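Local coordinates for protein pyruvate formate-lyase 2 (Archaeoglobus fulgidus, PDB 2F3O) that is a glycyl radical enzyme of unresolved specificity, assigned to the pyruvate formate-lyase and glycerol dehydratase family and probably acting as a lyase, at residues S61-L69 with W251-S262; Y162-W170 with K241-T249. One frame throughout, in Å; residues are numbered along the deposited sequence.

Contact 1 (S61-L69 with W251-S262)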
# COMPACT_ATOMS: atom_id res chain seq x y z
N SER A 61 33.22 -7.40 44.99
CA SER A 61 32.67 -6.13 45.47
C SER A 61 31.68 -5.47 44.51
O SER A 61 31.45 -4.27 44.60
CB SER A 61 33.79 -5.15 45.87
OG SER A 61 34.89 -5.81 46.51
N GLU A 62 31.08 -6.27 43.63
CA GLU A 62 30.15 -5.77 42.61
C GLU A 62 28.79 -5.35 43.13
O GLU A 62 28.25 -5.95 44.05
CB GLU A 62 29.99 -6.77 41.47
CG GLU A 62 30.91 -6.46 40.30
CD GLU A 62 30.78 -7.43 39.14
OE1 GLU A 62 31.46 -7.20 38.12
OE2 GLU A 62 30.00 -8.42 39.25
N LEU A 63 28.26 -4.30 42.51
CA LEU A 63 26.93 -3.79 42.77
C LEU A 63 26.05 -4.03 41.56
O LEU A 63 24.82 -4.07 41.67
CB LEU A 63 26.98 -2.30 43.02
CG LEU A 63 27.68 -1.87 44.31
CD1 LEU A 63 27.35 -0.42 44.59
CD2 LEU A 63 27.26 -2.75 45.47
N ILE A 64 26.68 -4.17 40.40
CA ILE A 64 25.99 -4.47 39.16
C ILE A 64 26.57 -5.79 38.63
O ILE A 64 27.79 -5.93 38.46
CB ILE A 64 26.06 -3.30 38.13
CG1 ILE A 64 24.84 -2.39 38.26
CG2 ILE A 64 25.98 -3.80 36.72
CD1 ILE A 64 24.89 -1.43 39.38
N VAL A 65 25.70 -6.77 38.43
CA VAL A 65 26.14 -8.13 38.08
C VAL A 65 25.67 -8.54 36.69
O VAL A 65 24.74 -7.96 36.13
CB VAL A 65 25.67 -9.19 39.13
CG1 VAL A 65 26.12 -8.80 40.50
CG2 VAL A 65 24.16 -9.33 39.12
N GLY A 66 26.32 -9.56 36.15
CA GLY A 66 26.05 -9.96 34.78
C GLY A 66 27.32 -10.06 33.95
O GLY A 66 27.59 -9.20 33.11
N THR A 67 28.09 -11.10 34.18
CA THR A 67 29.26 -11.33 33.37
C THR A 67 28.82 -11.55 31.93
O THR A 67 27.76 -12.12 31.67
CB THR A 67 30.12 -12.52 33.87
OG1 THR A 67 29.31 -13.70 34.00
CG2 THR A 67 30.73 -12.21 35.20
N MET A 68 29.63 -11.06 31.00
CA MET A 68 29.35 -11.19 29.58
C MET A 68 29.70 -12.58 29.09
O MET A 68 29.02 -13.13 28.24
CB MET A 68 30.14 -10.15 28.80
CG MET A 68 29.78 -8.74 29.19
SD MET A 68 29.93 -7.67 27.77
CE MET A 68 31.43 -6.86 28.18
N LEU A 69 30.77 -13.14 29.63
CA LEU A 69 31.10 -14.54 29.39
C LEU A 69 31.54 -15.05 30.76
O LEU A 69 31.92 -14.23 31.61
CB LEU A 69 32.22 -14.63 28.37
CG LEU A 69 33.37 -13.67 28.62
CD1 LEU A 69 34.64 -14.43 28.89
CD2 LEU A 69 33.54 -12.71 27.49
N TRP A 251 19.54 2.38 41.19
CA TRP A 251 20.30 1.15 41.21
C TRP A 251 19.51 0.11 40.41
O TRP A 251 20.09 -0.64 39.62
CB TRP A 251 20.51 0.69 42.65
CG TRP A 251 21.52 -0.42 42.87
CD1 TRP A 251 22.07 -1.27 41.94
CD2 TRP A 251 22.06 -0.83 44.14
NE1 TRP A 251 22.93 -2.16 42.55
CE2 TRP A 251 22.94 -1.91 43.89
CE3 TRP A 251 21.89 -0.38 45.45
CZ2 TRP A 251 23.65 -2.54 44.92
CZ3 TRP A 251 22.60 -1.01 46.46
CH2 TRP A 251 23.46 -2.07 46.19
N GLU A 252 18.19 0.11 40.61
CA GLU A 252 17.33 -0.79 39.88
C GLU A 252 17.37 -0.54 38.36
O GLU A 252 17.42 -1.49 37.58
CB GLU A 252 15.91 -0.66 40.38
CG GLU A 252 15.62 -1.49 41.58
CD GLU A 252 14.31 -1.09 42.22
OE1 GLU A 252 14.25 -1.06 43.47
OE2 GLU A 252 13.35 -0.78 41.47
N ALA A 253 17.38 0.74 37.97
CA ALA A 253 17.56 1.11 36.56
C ALA A 253 18.89 0.65 36.01
O ALA A 253 18.90 0.01 34.98
CB ALA A 253 17.38 2.60 36.35
N VAL A 254 20.00 0.94 36.69
CA VAL A 254 21.31 0.57 36.13
C VAL A 254 21.52 -0.94 36.04
O VAL A 254 22.16 -1.44 35.11
CB VAL A 254 22.49 1.26 36.86
CG1 VAL A 254 23.83 0.85 36.25
CG2 VAL A 254 22.35 2.76 36.79
N GLN A 255 20.93 -1.68 36.98
CA GLN A 255 20.99 -3.14 36.92
C GLN A 255 20.11 -3.70 35.80
O GLN A 255 20.49 -4.69 35.14
CB GLN A 255 20.67 -3.77 38.27
CG GLN A 255 20.76 -5.30 38.30
CD GLN A 255 22.12 -5.86 37.95
OE1 GLN A 255 23.02 -5.86 38.76
NE2 GLN A 255 22.26 -6.36 36.75
N PHE A 256 18.95 -3.06 35.59
CA PHE A 256 18.11 -3.35 34.42
C PHE A 256 18.91 -3.29 33.13
O PHE A 256 19.09 -4.33 32.48
CB PHE A 256 16.94 -2.37 34.33
CG PHE A 256 15.89 -2.74 33.31
CD1 PHE A 256 16.17 -2.76 31.95
CD2 PHE A 256 14.59 -2.99 33.72
CE1 PHE A 256 15.20 -3.06 31.03
CE2 PHE A 256 13.61 -3.30 32.80
CZ PHE A 256 13.92 -3.33 31.45
N VAL A 257 19.38 -2.09 32.76
CA VAL A 257 20.13 -1.92 31.52
C VAL A 257 21.31 -2.90 31.37
O VAL A 257 21.44 -3.53 30.32
CB VAL A 257 20.48 -0.43 31.15
CG1 VAL A 257 20.12 0.54 32.22
CG2 VAL A 257 21.95 -0.27 30.72
N TRP A 258 22.10 -3.11 32.42
CA TRP A 258 23.22 -4.03 32.25
C TRP A 258 22.83 -5.52 32.04
O TRP A 258 23.52 -6.26 31.30
CB TRP A 258 24.29 -3.86 33.33
CG TRP A 258 25.37 -4.82 33.09
CD1 TRP A 258 25.57 -6.00 33.75
CD2 TRP A 258 26.33 -4.78 32.03
NE1 TRP A 258 26.62 -6.68 33.18
CE2 TRP A 258 27.11 -5.95 32.12
CE3 TRP A 258 26.63 -3.86 31.02
CZ2 TRP A 258 28.16 -6.22 31.25
CZ3 TRP A 258 27.67 -4.12 30.16
CH2 TRP A 258 28.42 -5.29 30.28
N LEU A 259 21.74 -5.97 32.65
CA LEU A 259 21.32 -7.34 32.40
C LEU A 259 20.96 -7.53 30.93
O LEU A 259 21.52 -8.44 30.30
CB LEU A 259 20.18 -7.79 33.31
CG LEU A 259 20.66 -8.30 34.68
CD1 LEU A 259 19.50 -8.48 35.68
CD2 LEU A 259 21.54 -9.56 34.62
N VAL A 260 20.11 -6.67 30.38
CA VAL A 260 19.75 -6.81 28.96
C VAL A 260 20.95 -6.54 28.04
O VAL A 260 21.14 -7.21 27.03
CB VAL A 260 18.43 -6.06 28.56
CG1 VAL A 260 17.96 -5.20 29.65
CG2 VAL A 260 18.56 -5.29 27.25
N GLN A 261 21.82 -5.62 28.45
CA GLN A 261 23.05 -5.39 27.74
C GLN A 261 23.92 -6.66 27.64
O GLN A 261 24.38 -7.00 26.54
CB GLN A 261 23.81 -4.24 28.38
CG GLN A 261 25.07 -3.88 27.68
CD GLN A 261 24.87 -3.01 26.48
OE1 GLN A 261 23.75 -2.62 26.13
NE2 GLN A 261 25.97 -2.69 25.82
N SER A 262 24.09 -7.39 28.74
CA SER A 262 24.86 -8.65 28.71
C SER A 262 24.11 -9.75 27.96
O SER A 262 24.72 -10.61 27.33
CB SER A 262 25.21 -9.13 30.13
OG SER A 262 24.12 -9.77 30.79
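The indole of Trp251 carries Leu63 CD1 over one face, offset toward the rim, and takes Leu63 O at its edge, where the carbonyl oxygen lies 6° out of the ring plane. Trp258 is dressed in a similar way: Ser262 CB sits over the rim of one face, while Gly66 O and Val65 O line the edge that bears NE1. Each indole N-H donates to a backbone carbonyl. Trp251 NE1 reaches Leu63 O at 2.8 Å, approaching from above the carbonyl plane, and Trp258 NE1 reaches Gly66 O at 2.7 Å. Between the two indoles, Gln255 holds its CG opposite the backbone N (chi1 -178°), and a bend at chi2 (60°) turns the carboxamide to both polar groups of Val65. Gln255 OE1 accepts from Val65 N at 2.8 Å, in the carbonyl plane and on a lone pair, and Gln255 NE2 donates to Val65 O at 3.0 Å; two nearly straight bonds thus fix the rotation of the amide. Ile64 packs between the indoles, its CG2 3.7 Å from Trp258 CD1 and its CD1 beside Trp251, while its CG1 meets Val254 CG1. Met68 crosses the far end of Trp258, with Met68 CG 3.6 Å from Trp258 CZ2, and its sulfur makes an oblique Met-aromatic contact. Replacing Trp258 by a leucine would probably leave Gly66 O without its indole donor and open a gap beside Ile64 CG2 and Met68 CG. The loop 61-69 runs along helix 250-267, three of its carbonyls (Leu63, Val65, Gly66) bonded by side chains four and then three residues apart. Helix 297-310 meets Ile64 and Trp258 through Ile303 and Leu307, and Ile238 of helix 227-241 packs on Trp251 and Gln255.

Contact 2 (Y162-W170 with K241-T249)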
# COMPACT_ATOMS: atom_id res chain seq x y z
N TYR A 162 12.55 2.81 26.13
CA TYR A 162 11.40 2.00 25.71
C TYR A 162 11.25 0.82 26.67
O TYR A 162 10.13 0.48 27.11
CB TYR A 162 11.60 1.46 24.28
CG TYR A 162 10.42 0.71 23.67
CD1 TYR A 162 9.23 1.36 23.42
CD2 TYR A 162 10.51 -0.66 23.35
CE1 TYR A 162 8.16 0.71 22.85
CE2 TYR A 162 9.41 -1.34 22.78
CZ TYR A 162 8.24 -0.63 22.55
OH TYR A 162 7.11 -1.23 22.00
N LEU A 163 12.39 0.22 26.99
CA LEU A 163 12.45 -0.96 27.83
C LEU A 163 12.08 -0.60 29.26
O LEU A 163 11.26 -1.28 29.87
CB LEU A 163 13.85 -1.59 27.77
CG LEU A 163 14.19 -2.23 26.41
CD1 LEU A 163 15.58 -2.80 26.40
CD2 LEU A 163 13.17 -3.31 26.04
N LEU A 164 12.62 0.52 29.74
CA LEU A 164 12.48 0.91 31.15
C LEU A 164 11.08 1.33 31.52
O LEU A 164 10.75 1.37 32.70
CB LEU A 164 13.48 2.01 31.54
CG LEU A 164 14.94 1.56 31.51
CD1 LEU A 164 15.92 2.72 31.39
CD2 LEU A 164 15.30 0.71 32.67
N ARG A 165 10.27 1.64 30.51
CA ARG A 165 8.88 2.05 30.68
C ARG A 165 7.90 0.88 30.57
O ARG A 165 6.70 1.04 30.73
CB ARG A 165 8.51 3.15 29.68
CG ARG A 165 9.09 4.49 30.06
CD ARG A 165 8.67 5.63 29.12
NE ARG A 165 9.35 5.56 27.81
CZ ARG A 165 10.16 6.49 27.30
NH1 ARG A 165 10.42 7.61 27.97
NH2 ARG A 165 10.71 6.30 26.10
N ARG A 166 8.44 -0.31 30.31
CA ARG A 166 7.62 -1.49 30.14
C ARG A 166 8.12 -2.66 30.99
O ARG A 166 7.37 -3.23 31.79
CB ARG A 166 7.64 -1.90 28.69
CG ARG A 166 6.61 -1.22 27.83
CD ARG A 166 7.16 -1.05 26.42
NE ARG A 166 7.27 0.37 26.19
CZ ARG A 166 6.39 1.04 25.47
NH1 ARG A 166 5.44 0.37 24.85
NH2 ARG A 166 6.50 2.34 25.33
N GLY A 167 9.37 -3.04 30.81
CA GLY A 167 9.91 -4.19 31.51
C GLY A 167 9.49 -5.45 30.77
O GLY A 167 8.52 -5.44 30.01
N PHE A 168 10.20 -6.55 31.00
CA PHE A 168 10.03 -7.70 30.14
C PHE A 168 8.82 -8.57 30.44
O PHE A 168 8.41 -9.38 29.62
CB PHE A 168 11.32 -8.50 30.05
CG PHE A 168 12.33 -7.90 29.12
CD1 PHE A 168 13.11 -6.83 29.51
CD2 PHE A 168 12.49 -8.39 27.84
CE1 PHE A 168 14.02 -6.27 28.65
CE2 PHE A 168 13.41 -7.83 26.98
CZ PHE A 168 14.18 -6.77 27.38
N ARG A 169 8.21 -8.37 31.61
CA ARG A 169 6.96 -9.05 31.92
C ARG A 169 5.83 -8.43 31.12
O ARG A 169 4.82 -9.09 30.86
CB ARG A 169 6.63 -8.96 33.40
CG ARG A 169 5.78 -10.15 33.95
CD ARG A 169 5.08 -9.77 35.25
NE ARG A 169 4.00 -8.82 35.00
CZ ARG A 169 3.65 -7.84 35.83
NH1 ARG A 169 2.65 -7.03 35.53
NH2 ARG A 169 4.32 -7.68 36.95
N TRP A 170 6.00 -7.17 30.72
CA TRP A 170 5.02 -6.52 29.86
C TRP A 170 5.06 -7.18 28.51
O TRP A 170 4.02 -7.50 27.95
CB TRP A 170 5.30 -5.03 29.70
CG TRP A 170 4.23 -4.34 28.95
CD1 TRP A 170 3.03 -3.92 29.44
CD2 TRP A 170 4.23 -3.99 27.56
NE1 TRP A 170 2.29 -3.34 28.45
CE2 TRP A 170 3.00 -3.37 27.28
CE3 TRP A 170 5.15 -4.17 26.51
CZ2 TRP A 170 2.66 -2.89 26.00
CZ3 TRP A 170 4.81 -3.68 25.23
CH2 TRP A 170 3.58 -3.06 25.00
N LYS A 241 13.44 -8.39 40.71
CA LYS A 241 12.46 -7.44 40.24
C LYS A 241 12.75 -7.04 38.81
O LYS A 241 11.88 -7.07 37.94
CB LYS A 241 12.49 -6.21 41.14
CG LYS A 241 11.51 -5.15 40.70
CD LYS A 241 11.79 -3.82 41.35
CE LYS A 241 10.76 -2.80 40.91
NZ LYS A 241 10.80 -1.63 41.82
N VAL A 242 14.00 -6.65 38.54
CA VAL A 242 14.32 -6.10 37.25
C VAL A 242 15.35 -6.83 36.45
O VAL A 242 16.48 -7.01 36.88
CB VAL A 242 14.79 -4.61 37.29
CG1 VAL A 242 13.75 -3.72 37.91
CG2 VAL A 242 16.12 -4.45 38.00
N PRO A 243 14.89 -7.46 35.39
CA PRO A 243 14.70 -6.95 34.05
C PRO A 243 13.19 -7.08 33.74
O PRO A 243 12.75 -6.68 32.68
CB PRO A 243 15.55 -7.90 33.19
CG PRO A 243 15.78 -9.13 34.07
CD PRO A 243 15.01 -8.92 35.38
N ALA A 244 12.40 -7.60 34.69
CA ALA A 244 11.03 -8.01 34.44
C ALA A 244 10.03 -6.89 34.73
O ALA A 244 9.04 -6.74 34.02
CB ALA A 244 10.70 -9.25 35.24
N GLU A 245 10.29 -6.10 35.76
CA GLU A 245 9.43 -4.97 36.10
C GLU A 245 10.08 -3.66 35.73
O GLU A 245 11.29 -3.59 35.55
CB GLU A 245 9.14 -4.95 37.60
CG GLU A 245 8.59 -6.25 38.16
CD GLU A 245 7.31 -6.67 37.47
OE1 GLU A 245 7.13 -7.88 37.20
OE2 GLU A 245 6.46 -5.78 37.19
N LYS A 246 9.27 -2.61 35.61
CA LYS A 246 9.79 -1.25 35.52
C LYS A 246 10.53 -0.95 36.81
O LYS A 246 9.99 -1.18 37.89
CB LYS A 246 8.67 -0.25 35.39
CG LYS A 246 8.10 -0.14 34.02
CD LYS A 246 6.82 0.59 34.11
CE LYS A 246 6.04 -0.01 35.24
NZ LYS A 246 4.58 0.07 35.00
N PRO A 247 11.77 -0.49 36.69
CA PRO A 247 12.54 -0.05 37.83
C PRO A 247 12.02 1.24 38.45
O PRO A 247 11.42 2.07 37.75
CB PRO A 247 13.94 0.15 37.25
CG PRO A 247 13.73 0.36 35.85
CD PRO A 247 12.55 -0.40 35.44
N GLU A 248 12.24 1.41 39.76
CA GLU A 248 11.86 2.65 40.45
C GLU A 248 13.03 3.41 41.08
O GLU A 248 12.94 4.62 41.34
CB GLU A 248 10.77 2.38 41.47
CG GLU A 248 9.38 2.52 40.89
CD GLU A 248 8.43 1.50 41.46
OE1 GLU A 248 8.77 0.30 41.44
OE2 GLU A 248 7.34 1.90 41.93
N THR A 249 14.13 2.70 41.33
CA THR A 249 15.31 3.35 41.87
C THR A 249 16.42 3.39 40.82
O THR A 249 16.34 2.70 39.80
CB THR A 249 15.79 2.66 43.19
OG1 THR A 249 16.52 1.47 42.89
CG2 THR A 249 14.61 2.32 44.09
O HOH W 1 5.04 -1.90 32.57
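Arg169 swings its chain away from the backbone N (chi1 -152°) and bends at chi3, which sets NH2 against the carboxylate of Glu245, whose own bend at chi2 turns that group back to meet it. The backbones meet where a loop touches a helix start: Gly167 is the N-cap of helix 168-184, and the loop after helix 227-241 offers carbonyls to the first turn. Phe168 N donates to Pro243 O at 3.1 Å and Arg169 N to Ala244 O at 3.0 Å. Farther along, the CG of Lys246 lies 3.3 Å from Leu164 O, and the side chains of Leu164 and Pro247 cross at about a right angle, Leu164 CD2 3.6 Å from Pro247 CG. Arg169 NE also pairs with Glu173, while Arg165 and Arg166 reach Asp415 of the second subunit, which places this turn at a subunit interface. A water bridges Arg166 O and Lys246 NZ. In the salt bridge on the solvent side, with Arg169 exposed and Glu245 partly so, Arg169 NH2 lies 2.8 Å from Glu245 OE1, a weak hydrogen bond at 128°, with the guanidinium and carboxylate planes 39° apart.

In the fold
Contact 1 is wholly buried, whereas contact 2 is only partly so and includes two solvent-exposed residues, Arg169 and Lys246; their centres lie 13 Å apart on the same side of the chain's centre. The chemistry follows the setting. In contact 1 neutral indole and amide groups satisfy loop backbone atoms amid apolar packing, while contact 2 combines backbone-to-backbone bonds with charged side chains, a water and links to the second subunit. Helix 250-267 joins them: it supplies one side of contact 1, and the segment 241-249 leads into it. Glu252 OE2 makes a salt bridge with Lys241 NZ at 2.7 Å, and Phe256 packs against Leu164.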